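Side-chain contacts in putative oxidoreductase (PDB 3C24), which is a putative oxidoreductase that probably uses a nicotinamide-type cofactor, bound by its Rossmann-type domain, in a redox reaction whose substrate is not known: residues A[73-76]-A[82-85]; A[75-80]-A[101-106]; A[118-123]-A[185-190]. All blocks are in the same frame, centred on the assembly; numbering follows the deposited sequence.

Contact 1 (A[73-76]-A[82-85])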
loop_
_atom_site.group_PDB
_atom_site.type_symbol
_atom_site.label_atom_id
_atom_site.label_comp_id
_atom_site.label_asym_id
_atom_site.label_seq_id
_atom_site.Cartn_x
_atom_site.Cartn_y
_atom_site.Cartn_z
ATOM N N LEU A 73 12.209 -19.530 -19.891
ATOM C CA LEU A 73 11.310 -18.893 -20.841
ATOM C C LEU A 73 10.981 -17.454 -20.448
ATOM O O LEU A 73 9.944 -17.188 -19.855
ATOM C CB LEU A 73 10.000 -19.711 -20.990
ATOM C CG LEU A 73 10.191 -21.221 -21.251
ATOM C CD1 LEU A 73 8.844 -21.848 -21.562
ATOM C CD2 LEU A 73 11.121 -21.496 -22.397
ATOM N N ALA A 74 11.911 -16.545 -20.745
ATOM C CA ALA A 74 11.752 -15.107 -20.369
ATOM C C ALA A 74 10.940 -14.371 -21.432
ATOM O O ALA A 74 11.427 -13.444 -22.083
ATOM C CB ALA A 74 13.116 -14.444 -20.172
ATOM N N LEU A 75 9.727 -14.856 -21.637
ATOM C CA LEU A 75 8.832 -14.352 -22.660
ATOM C C LEU A 75 7.460 -14.045 -22.096
ATOM O O LEU A 75 7.098 -14.577 -21.051
ATOM C CB LEU A 75 8.680 -15.394 -23.742
ATOM C CG LEU A 75 10.014 -15.735 -24.420
ATOM C CD1 LEU A 75 9.877 -17.027 -25.162
ATOM C CD2 LEU A 75 10.462 -14.591 -25.306
ATOM N N PRO A 76 6.677 -13.201 -22.798
ATOM C CA PRO A 76 5.349 -12.865 -22.255
ATOM C C PRO A 76 4.406 -14.039 -22.257
ATOM O O PRO A 76 4.494 -14.930 -23.073
ATOM C CB PRO A 76 4.846 -11.715 -23.149
ATOM C CG PRO A 76 5.921 -11.339 -24.024
ATOM C CD PRO A 76 7.026 -12.408 -23.986
ATOM N N LYS A 82 3.142 -21.192 -27.401
ATOM C CA LYS A 82 3.780 -21.340 -28.720
ATOM C C LYS A 82 5.253 -21.615 -28.579
ATOM O O LYS A 82 5.792 -22.545 -29.216
ATOM C CB LYS A 82 3.564 -20.081 -29.583
ATOM C CG LYS A 82 4.125 -20.210 -30.983
ATOM N N VAL A 83 5.886 -20.872 -27.688
ATOM C CA VAL A 83 7.352 -21.014 -27.492
ATOM C C VAL A 83 7.676 -22.393 -26.911
ATOM O O VAL A 83 8.596 -23.106 -27.369
ATOM C CB VAL A 83 7.947 -19.921 -26.642
ATOM C CG1 VAL A 83 9.446 -20.193 -26.405
ATOM C CG2 VAL A 83 7.772 -18.574 -27.337
ATOM N N ALA A 84 6.856 -22.809 -25.961
ATOM C CA ALA A 84 7.072 -24.135 -25.326
ATOM C C ALA A 84 6.809 -25.260 -26.304
ATOM O O ALA A 84 7.448 -26.311 -26.265
ATOM C CB ALA A 84 6.178 -24.278 -24.125
ATOM N N GLU A 85 5.830 -25.065 -27.172
ATOM C CA GLU A 85 5.513 -26.099 -28.174
ATOM C C GLU A 85 6.675 -26.296 -29.110
ATOM O O GLU A 85 6.886 -27.374 -29.640
ATOM C CB GLU A 85 4.243 -25.767 -28.954
ATOM C CG GLU A 85 3.007 -26.025 -28.054
ATOM C CD GLU A 85 1.681 -25.474 -28.589
ATOM O OE1 GLU A 85 1.683 -24.786 -29.622
ATOM O OE2 GLU A 85 0.621 -25.758 -27.968
#
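In the turn that carries a Rossmann-type beta-alpha unit from strand 70-73 into helix 77-87, Leu75 touches Val83, nearly two turns into the helix it introduces. One methyl does the touching: Leu75 CD1 enters the fork of the valine, 3.4 Å from Val83 CG2 and also 3.4 Å from Val83 CG1, with Val83 CB behind them at 3.8 Å from that same CD1. Both methyl contacts are tighter than usual for carbon pairs, so this fit is snug. With Leu75 CG beside the backbone N and anti to the carbonyl carbon (chi1 -61°) and CD1 extended away from CA, the leucine meets the valine at about a right angle.

The backbone makes this possible by folding sharply as the strand ends. Ala74 is the centre of an inverse gamma turn, closed by a weak bond of 2.9 Å from Leu75 N to Leu73 O, and the CB bonds of Leu73 and Leu75 both point toward the helix. Leu73 makes the looser of the two meetings, Leu73 CD1 standing 4.4 Å from Ala84 CB. The parallel strands on either side of 70-73 complete the setting: Leu73 shares backbone hydrogen bonding with Leu98 of strand 96-99, and Leu17 of strand 13-17 packs on both Leu73 and Val83.

Contact 2 (A[75-80]-A[101-106])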
loop_
_atom_site.group_PDB
_atom_site.type_symbol
_atom_site.label_atom_id
_atom_site.label_comp_id
_atom_site.label_asym_id
_atom_site.label_seq_id
_atom_site.Cartn_x
_atom_site.Cartn_y
_atom_site.Cartn_z
ATOM N N LEU A 75 9.727 -14.856 -21.637
ATOM C CA LEU A 75 8.832 -14.352 -22.660
ATOM C C LEU A 75 7.460 -14.045 -22.096
ATOM O O LEU A 75 7.098 -14.577 -21.051
ATOM C CB LEU A 75 8.680 -15.394 -23.742
ATOM C CG LEU A 75 10.014 -15.735 -24.420
ATOM C CD1 LEU A 75 9.877 -17.027 -25.162
ATOM C CD2 LEU A 75 10.462 -14.591 -25.306
ATOM N N PRO A 76 6.677 -13.201 -22.798
ATOM C CA PRO A 76 5.349 -12.865 -22.255
ATOM C C PRO A 76 4.406 -14.039 -22.257
ATOM O O PRO A 76 4.494 -14.930 -23.073
ATOM C CB PRO A 76 4.846 -11.715 -23.149
ATOM C CG PRO A 76 5.921 -11.339 -24.024
ATOM C CD PRO A 76 7.026 -12.408 -23.986
ATOM N N ASP A 77 3.538 -14.044 -21.252
ATOM C CA ASP A 77 2.606 -15.166 -21.048
ATOM C C ASP A 77 1.805 -15.534 -22.261
ATOM O O ASP A 77 1.512 -16.695 -22.474
ATOM C CB ASP A 77 1.651 -14.888 -19.885
ATOM C CG ASP A 77 2.358 -14.846 -18.567
ATOM O OD1 ASP A 77 3.302 -15.656 -18.363
ATOM O OD2 ASP A 77 1.960 -13.998 -17.735
ATOM N N ASN A 78 1.509 -14.549 -23.107
ATOM C CA ASN A 78 0.662 -14.809 -24.284
ATOM C C ASN A 78 1.368 -15.519 -25.442
ATOM O O ASN A 78 0.758 -15.829 -26.480
ATOM C CB ASN A 78 -0.038 -13.531 -24.780
ATOM C CG ASN A 78 0.892 -12.574 -25.481
ATOM O OD1 ASN A 78 2.094 -12.547 -25.243
ATOM N ND2 ASN A 78 0.325 -11.759 -26.351
ATOM N N ILE A 79 2.653 -15.799 -25.291
ATOM C CA ILE A 79 3.310 -16.578 -26.332
ATOM C C ILE A 79 3.995 -17.807 -25.717
ATOM O O ILE A 79 4.619 -18.590 -26.418
ATOM C CB ILE A 79 4.306 -15.761 -27.181
ATOM C CG1 ILE A 79 5.534 -15.347 -26.391
ATOM C CG2 ILE A 79 3.628 -14.499 -27.765
ATOM C CD1 ILE A 79 6.621 -14.845 -27.288
ATOM N N ILE A 80 3.870 -17.965 -24.410
ATOM C CA ILE A 80 4.531 -19.108 -23.737
ATOM C C ILE A 80 4.105 -20.445 -24.342
ATOM O O ILE A 80 4.926 -21.371 -24.546
ATOM C CB ILE A 80 4.327 -19.070 -22.198
ATOM C CG1 ILE A 80 5.201 -17.999 -21.555
ATOM C CG2 ILE A 80 4.699 -20.427 -21.569
ATOM C CD1 ILE A 80 6.692 -18.275 -21.644
ATOM N N ASP A 101 6.020 -17.597 -14.480
ATOM C CA ASP A 101 4.658 -17.242 -14.136
ATOM C C ASP A 101 3.795 -18.485 -14.215
ATOM O O ASP A 101 3.944 -19.302 -15.117
ATOM C CB ASP A 101 4.141 -16.163 -15.094
ATOM C CG ASP A 101 2.849 -15.514 -14.604
ATOM O OD1 ASP A 101 1.779 -16.171 -14.524
ATOM O OD2 ASP A 101 2.889 -14.308 -14.317
ATOM N N ALA A 102 2.923 -18.646 -13.232
ATOM C CA ALA A 102 2.044 -19.808 -13.186
ATOM C C ALA A 102 0.891 -19.802 -14.179
ATOM O O ALA A 102 0.178 -20.791 -14.259
ATOM C CB ALA A 102 1.430 -19.991 -11.758
ATOM N N ALA A 103 0.664 -18.680 -14.871
ATOM C CA ALA A 103 -0.501 -18.587 -15.744
ATOM C C ALA A 103 -0.618 -19.691 -16.803
ATOM O O ALA A 103 -1.592 -20.435 -16.823
ATOM C CB ALA A 103 -0.576 -17.154 -16.410
ATOM N N ALA A 104 0.369 -19.799 -17.683
ATOM C CA ALA A 104 0.294 -20.838 -18.747
ATOM C C ALA A 104 0.233 -22.255 -18.172
ATOM O O ALA A 104 -0.586 -23.066 -18.571
ATOM C CB ALA A 104 1.457 -20.681 -19.766
ATOM N N PRO A 105 1.087 -22.572 -17.200
ATOM C CA PRO A 105 1.068 -23.866 -16.536
ATOM C C PRO A 105 -0.305 -24.197 -15.988
ATOM O O PRO A 105 -0.835 -25.283 -16.230
ATOM C CB PRO A 105 2.066 -23.633 -15.406
ATOM C CG PRO A 105 3.048 -22.816 -16.065
ATOM C CD PRO A 105 2.243 -21.791 -16.746
ATOM N N TYR A 106 -0.883 -23.268 -15.250
ATOM C CA TYR A 106 -2.187 -23.544 -14.584
ATOM C C TYR A 106 -3.324 -23.555 -15.591
ATOM O O TYR A 106 -4.346 -24.223 -15.390
ATOM C CB TYR A 106 -2.461 -22.556 -13.428
ATOM C CG TYR A 106 -3.536 -23.010 -12.491
ATOM C CD1 TYR A 106 -3.415 -24.188 -11.809
ATOM C CD2 TYR A 106 -4.694 -22.261 -12.306
ATOM C CE1 TYR A 106 -4.415 -24.634 -10.966
ATOM C CE2 TYR A 106 -5.679 -22.689 -11.481
ATOM C CZ TYR A 106 -5.536 -23.882 -10.802
ATOM O OH TYR A 106 -6.495 -24.319 -9.941
HETATM O O HOH W 1 2.916 -18.456 -17.685
#
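Asp77 and Asp101 bring their carboxylates together across this contact, Asp77 OD2 standing 3.6 Å from Asp101 OD2, with the two planes 69° apart. The like charges are close, yet the other Asp77 oxygen lies against carbon, Asp77 OD1 being 3.4 Å from Asp101 CB. Beside them the meeting is apolar: Ile80 CG2, anti to its own backbone nitrogen, rests 3.7 Å from Ala104 CB.

A water joins the segments where no direct polar bond does. It donates to Asp77 OD1 and to Asp101 O and accepts from Ala104 N, each at 2.9 Å, so three bonds grip it and tie the Asp77 side chain to the backbone of Asp101 and Ala104. Helices 77-87 and 103-107 follow the neighbouring parallel strands 70-73 and 96-99 of the Rossmann-type sheet.

Further out, a capping bond positions Asp101: Asp101 OD1 accepts from Ala103 N at 2.8 Å and 156° through its anti lone pair, the one turned from the other oxygen. Glu191 of helix 184-217 accepts from Ala102 N, and the same carboxylate lies close to that of Asp101, a like-charge neighbour. Ile283 of helix 273-284 packs on both Asp77 and Ala103.

Contact 3 (A[118-123]-A[185-190])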
loop_
_atom_site.group_PDB
_atom_site.type_symbol
_atom_site.label_atom_id
_atom_site.label_comp_id
_atom_site.label_asym_id
_atom_site.label_seq_id
_atom_site.Cartn_x
_atom_site.Cartn_y
_atom_site.Cartn_z
ATOM N N TYR A 118 9.332 -29.358 -15.358
ATOM C CA TYR A 118 8.745 -28.019 -15.401
ATOM C C TYR A 118 8.860 -27.465 -14.006
ATOM O O TYR A 118 8.420 -28.085 -13.022
ATOM C CB TYR A 118 7.254 -28.054 -15.830
ATOM C CG TYR A 118 6.988 -28.266 -17.296
ATOM C CD1 TYR A 118 7.550 -27.471 -18.240
ATOM C CD2 TYR A 118 6.009 -29.167 -17.709
ATOM C CE1 TYR A 118 7.257 -27.657 -19.587
ATOM C CE2 TYR A 118 5.719 -29.357 -19.050
ATOM C CZ TYR A 118 6.312 -28.599 -19.977
ATOM O OH TYR A 118 5.962 -28.793 -21.306
ATOM N N PHE A 119 9.466 -26.292 -13.940
ATOM C CA PHE A 119 9.695 -25.569 -12.710
ATOM C C PHE A 119 9.160 -24.168 -12.918
ATOM O O PHE A 119 9.459 -23.543 -13.919
ATOM C CB PHE A 119 11.183 -25.547 -12.387
ATOM C CG PHE A 119 11.503 -24.980 -11.021
ATOM C CD1 PHE A 119 11.653 -23.611 -10.829
ATOM C CD2 PHE A 119 11.698 -25.799 -9.943
ATOM C CE1 PHE A 119 11.926 -23.103 -9.570
ATOM C CE2 PHE A 119 11.976 -25.274 -8.709
ATOM C CZ PHE A 119 12.112 -23.928 -8.539
ATOM N N ILE A 120 8.410 -23.712 -11.935
ATOM C CA ILE A 120 7.779 -22.355 -11.923
ATOM C C ILE A 120 8.371 -21.531 -10.799
ATOM O O ILE A 120 8.437 -21.954 -9.645
ATOM C CB ILE A 120 6.239 -22.381 -11.793
ATOM C CG1 ILE A 120 5.609 -23.434 -12.694
ATOM C CG2 ILE A 120 5.711 -20.995 -12.076
ATOM C CD1 ILE A 120 4.110 -23.623 -12.408
ATOM N N GLY A 121 8.773 -20.294 -11.128
ATOM C CA GLY A 121 9.199 -19.334 -10.121
ATOM C C GLY A 121 8.539 -17.992 -10.334
ATOM O O GLY A 121 8.099 -17.694 -11.426
ATOM N N HIS A 122 8.352 -17.252 -9.248
ATOM C CA HIS A 122 7.838 -15.885 -9.356
ATOM C C HIS A 122 8.302 -15.060 -8.183
ATOM O O HIS A 122 8.254 -15.540 -7.056
ATOM C CB HIS A 122 6.328 -15.917 -9.413
ATOM C CG HIS A 122 5.757 -14.693 -10.053
ATOM N ND1 HIS A 122 5.672 -14.562 -11.422
ATOM C CD2 HIS A 122 5.386 -13.503 -9.529
ATOM C CE1 HIS A 122 5.166 -13.372 -11.704
ATOM N NE2 HIS A 122 4.984 -12.712 -10.577
ATOM N N PRO A 123 8.739 -13.796 -8.426
ATOM C CA PRO A 123 9.190 -12.984 -7.311
ATOM C C PRO A 123 8.021 -12.465 -6.489
ATOM O O PRO A 123 6.900 -12.329 -7.007
ATOM C CB PRO A 123 9.896 -11.824 -7.997
ATOM C CG PRO A 123 9.465 -11.819 -9.373
ATOM C CD PRO A 123 8.989 -13.178 -9.749
ATOM N N GLU A 185 -0.691 -25.300 -8.122
ATOM C CA GLU A 185 -1.982 -24.641 -7.868
ATOM C C GLU A 185 -1.907 -23.510 -6.835
ATOM O O GLU A 185 -2.518 -22.442 -6.985
ATOM C CB GLU A 185 -3.035 -25.665 -7.473
ATOM C CG GLU A 185 -4.396 -25.017 -7.275
ATOM C CD GLU A 185 -5.512 -26.041 -7.139
ATOM O OE1 GLU A 185 -5.732 -26.537 -6.006
ATOM O OE2 GLU A 185 -6.153 -26.335 -8.181
ATOM N N GLN A 186 -1.126 -23.756 -5.786
ATOM C CA GLN A 186 -0.901 -22.742 -4.775
ATOM C C GLN A 186 -0.229 -21.512 -5.387
ATOM O O GLN A 186 -0.619 -20.359 -5.101
ATOM C CB GLN A 186 -0.086 -23.293 -3.613
ATOM C CG GLN A 186 -0.886 -24.226 -2.690
ATOM C CD GLN A 186 -0.029 -24.880 -1.651
ATOM O OE1 GLN A 186 1.150 -25.119 -1.887
ATOM N NE2 GLN A 186 -0.621 -25.204 -0.488
ATOM N N LEU A 187 0.750 -21.721 -6.287
ATOM C CA LEU A 187 1.434 -20.583 -6.902
ATOM C C LEU A 187 0.450 -19.791 -7.750
ATOM O O LEU A 187 0.455 -18.559 -7.736
ATOM C CB LEU A 187 2.591 -21.026 -7.774
ATOM C CG LEU A 187 3.802 -20.091 -7.756
ATOM C CD1 LEU A 187 4.940 -20.782 -8.487
ATOM C CD2 LEU A 187 3.575 -18.715 -8.319
ATOM N N ALA A 188 -0.453 -20.509 -8.437
ATOM C CA ALA A 188 -1.490 -19.883 -9.285
ATOM C C ALA A 188 -2.460 -19.051 -8.434
ATOM O O ALA A 188 -2.866 -17.965 -8.812
ATOM C CB ALA A 188 -2.254 -20.917 -10.111
ATOM N N ILE A 189 -2.780 -19.561 -7.254
ATOM C CA ILE A 189 -3.641 -18.822 -6.287
ATOM C C ILE A 189 -2.999 -17.512 -5.881
ATOM O O ILE A 189 -3.664 -16.486 -5.680
ATOM C CB ILE A 189 -4.012 -19.713 -5.052
ATOM C CG1 ILE A 189 -4.919 -20.875 -5.501
ATOM C CG2 ILE A 189 -4.688 -18.871 -3.925
ATOM C CD1 ILE A 189 -5.152 -21.978 -4.437
ATOM N N LEU A 190 -1.679 -17.556 -5.753
ATOM C CA LEU A 190 -0.912 -16.349 -5.398
ATOM C C LEU A 190 -0.896 -15.393 -6.595
ATOM O O LEU A 190 -1.119 -14.191 -6.451
ATOM C CB LEU A 190 0.481 -16.691 -4.917
ATOM C CG LEU A 190 0.608 -17.409 -3.574
ATOM C CD1 LEU A 190 2.086 -17.744 -3.276
ATOM C CD2 LEU A 190 0.028 -16.576 -2.432
#
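Leu187 is the residue through which helix 184-217 meets strand 117-123, resting on Ile120 and His122. Its CB bond points at the strand, and its first torsion, chi1 -144°, lies off the staggered positions. Beyond CG the two methyls part. CD1 goes to the isoleucine: Leu187 CD1 is 3.7 Å from Ile120 CG2 and 3.9 Å from Ile120 CB, and it also comes within 3.9 Å of the backbone oxygen Ile120 O. CD2 takes the next residue whose CB bond points at the helix, Leu187 CD2 lying 4.1 Å from His122 CB. One leucine thus bridges two alternate positions of a single strand, skipping Gly121 between them, and its side chain crosses that of Ile120 obliquely.

Only the root of the histidine is used by the leucine. Its imidazole ND1 is hydrogen-bonded to Leu100 O, which helps set the turn of the ring, while Pro123 CD lies 3.5 Å above one ring face, offset toward the rim. A sulfate ion about 5 Å from the His122 side chain, probably from the crystallisation liquor, may mark a pocket nearby.

Helix 184-217, of the C-terminal part, thus packs on the sheet that carries the Rossmann-type strands. Leu187 also packs on Val151 of the adjacent antiparallel strand 148-156, Pro105 of helix 103-107 packs on Ile120, and Phe227 of the second subunit packs on His122 and Leu190.

Overall arrangement
The three contacts run from the Rossmann-type domain toward the long helix of the C-terminal part. Contacts 1 and 2 share Leu75 and Pro76, both use helix 77-87, and have centres about 7 Å apart; Leu73 and Ile80 join them by packing. Contact 3 comes later in the chain, its centre about 11 Å from that of contact 2 and about 16 Å from that of contact 1, which it does not touch. Contact 2 is therefore the link: Tyr106 packs on Ala188 and probably hydrogen-bonds Glu185, while Pro105 meets Ile120. Helices 77-87 and 103-107, following strands 70-73 and 96-99, lead to helix 184-217, which contact 3 also joins directly to strand 117-123 and which reaches the second subunit.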